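Local coordinates for carbamate kinase (Aeropyrum pernix, PDB 2E9Y), which probably catalyses the reversible transfer of a phosphate group from ATP to carbamate, giving ADP and carbamoyl phosphate, at residues S259-K262 with K263-R266. Sequence-based numbering, arbitrary orientation.
Sequences SELK and KYLR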
loop_
_atom_site.group_PDB
_atom_site.type_symbol
_atom_site.label_atom_id
_atom_site.label_comp_id
_atom_site.label_asym_id
_atom_site.label_seq_id
_atom_site.Cartn_x
_atom_site.Cartn_y
_atom_site.Cartn_z
ATOM N N SER A 259 -23.908 4.566 -28.641
ATOM C CA SER A 259 -24.667 3.554 -29.368
ATOM C C SER A 259 -23.932 3.124 -30.632
ATOM O O SER A 259 -23.982 1.959 -31.026
ATOM C CB SER A 259 -26.054 4.087 -29.741
ATOM O OG SER A 259 -25.953 5.196 -30.615
ATOM N N GLU A 260 -23.253 4.068 -31.271
ATOM C CA GLU A 260 -22.509 3.756 -32.483
ATOM C C GLU A 260 -21.242 2.975 -32.162
ATOM O O GLU A 260 -20.904 2.020 -32.859
ATOM C CB GLU A 260 -22.165 5.039 -33.237
ATOM C CG GLU A 260 -23.358 5.630 -33.962
ATOM C CD GLU A 260 -23.884 4.708 -35.049
ATOM O OE1 GLU A 260 -23.214 4.570 -36.094
ATOM O OE2 GLU A 260 -24.962 4.111 -34.851
ATOM N N LEU A 261 -20.538 3.375 -31.106
ATOM C CA LEU A 261 -19.319 2.673 -30.728
ATOM C C LEU A 261 -19.637 1.253 -30.279
ATOM O O LEU A 261 -18.848 0.333 -30.500
ATOM C CB LEU A 261 -18.585 3.412 -29.604
ATOM C CG LEU A 261 -17.882 4.720 -29.973
ATOM C CD1 LEU A 261 -17.068 5.202 -28.785
ATOM C CD2 LEU A 261 -16.974 4.507 -31.177
ATOM N N LYS A 262 -20.801 1.077 -29.658
ATOM C CA LYS A 262 -21.221 -0.234 -29.176
ATOM C C LYS A 262 -21.357 -1.219 -30.335
ATOM O O LYS A 262 -21.094 -2.411 -30.178
ATOM C CB LYS A 262 -22.552 -0.114 -28.426
ATOM C CG LYS A 262 -22.822 -1.248 -27.460
ATOM C CD LYS A 262 -23.977 -0.913 -26.525
ATOM C CE LYS A 262 -24.020 -1.869 -25.345
ATOM N NZ LYS A 262 -25.049 -1.482 -24.346
ATOM N N LYS A 263 -21.769 -0.721 -31.498
ATOM C CA LYS A 263 -21.909 -1.572 -32.676
ATOM C C LYS A 263 -20.529 -2.031 -33.139
ATOM O O LYS A 263 -20.317 -3.212 -33.420
ATOM C CB LYS A 263 -22.586 -0.812 -33.817
ATOM C CG LYS A 263 -24.014 -0.376 -33.547
ATOM C CD LYS A 263 -24.561 0.377 -34.755
ATOM C CE LYS A 263 -25.947 0.937 -34.499
ATOM N NZ LYS A 263 -26.412 1.769 -35.647
ATOM N N TYR A 264 -19.597 -1.085 -33.228
ATOM C CA TYR A 264 -18.236 -1.393 -33.654
ATOM C C TYR A 264 -17.591 -2.377 -32.683
ATOM O O TYR A 264 -16.871 -3.291 -33.094
ATOM C CB TYR A 264 -17.395 -0.115 -33.718
ATOM C CG TYR A 264 -17.727 0.789 -34.886
ATOM C CD1 TYR A 264 -17.547 0.354 -36.199
ATOM C CD2 TYR A 264 -18.222 2.078 -34.682
ATOM C CE1 TYR A 264 -17.852 1.176 -37.282
ATOM C CE2 TYR A 264 -18.532 2.910 -35.759
ATOM C CZ TYR A 264 -18.345 2.450 -37.055
ATOM O OH TYR A 264 -18.669 3.248 -38.126
ATOM N N LEU A 265 -17.857 -2.178 -31.395
ATOM C CA LEU A 265 -17.312 -3.031 -30.343
ATOM C C LEU A 265 -17.712 -4.494 -30.522
ATOM O O LEU A 265 -16.887 -5.392 -30.377
ATOM C CB LEU A 265 -17.781 -2.537 -28.972
ATOM C CG LEU A 265 -17.305 -3.330 -27.752
ATOM C CD1 LEU A 265 -15.789 -3.257 -27.651
ATOM C CD2 LEU A 265 -17.948 -2.767 -26.493
ATOM N N ARG A 266 -18.982 -4.727 -30.838
ATOM C CA ARG A 266 -19.483 -6.084 -31.026
ATOM C C ARG A 266 -18.921 -6.777 -32.264
ATOM O O ARG A 266 -19.011 -7.997 -32.391
ATOM C CB ARG A 266 -21.012 -6.076 -31.104
ATOM C CG ARG A 266 -21.698 -5.630 -29.823
ATOM C CD ARG A 266 -23.208 -5.726 -29.956
ATOM N NE ARG A 266 -23.635 -7.083 -30.291
ATOM C CZ ARG A 266 -24.899 -7.441 -30.499
ATOM N NH1 ARG A 266 -25.870 -6.542 -30.409
ATOM N NH2 ARG A 266 -25.192 -8.700 -30.800
#
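Glu260 and Lys263, three residues apart on one short helix, join their ends in an i to i+3 salt bridge, with Lys263 NZ 2.9 Å from Glu260 OE2 and placed at the syn lone pair of that oxygen. Both chains start with CG anti to the carbonyl carbon and differ further out: Glu260 bends at chi2 (-64°), whereas Lys263 is extended and runs back past the preceding turn, its CG 3.4 Å from Ser259 O. Long, flexible charged chains suit this surface, where the aliphatic part of the lysine can lie along the backbone while its ammonium group meets the carboxylate.

Helix 258-266 follows strand 255-257 of the main mixed sheet in this amino acid kinase fold and packs against helix 275-289. Lys262 differs from Lys263 in its first torsion, CG anti to the backbone N (chi1 -158°), and its NZ forms a salt bridge with Glu287, while Leu261 and Leu265 supply apolar side chains to the same interface. Lys262 O accepts a bond from Arg266 N (3.2 Å, N-H...O angle 153°), and Arg266 CG lies 3.3 Å from Lys262 O. The Tyr264 ring meets the preceding turn obliquely, CD2 3.2 Å from Glu260 O, with Leu261 CA at its edge; His269, beyond the helix in sequence, packs edge-to-face with the Tyr264 ring. The backbone bond from Leu265 N to Leu261 O is short at 2.8 Å, but Glu260 O receives just weak bonds from Lys263 N and Tyr264 N.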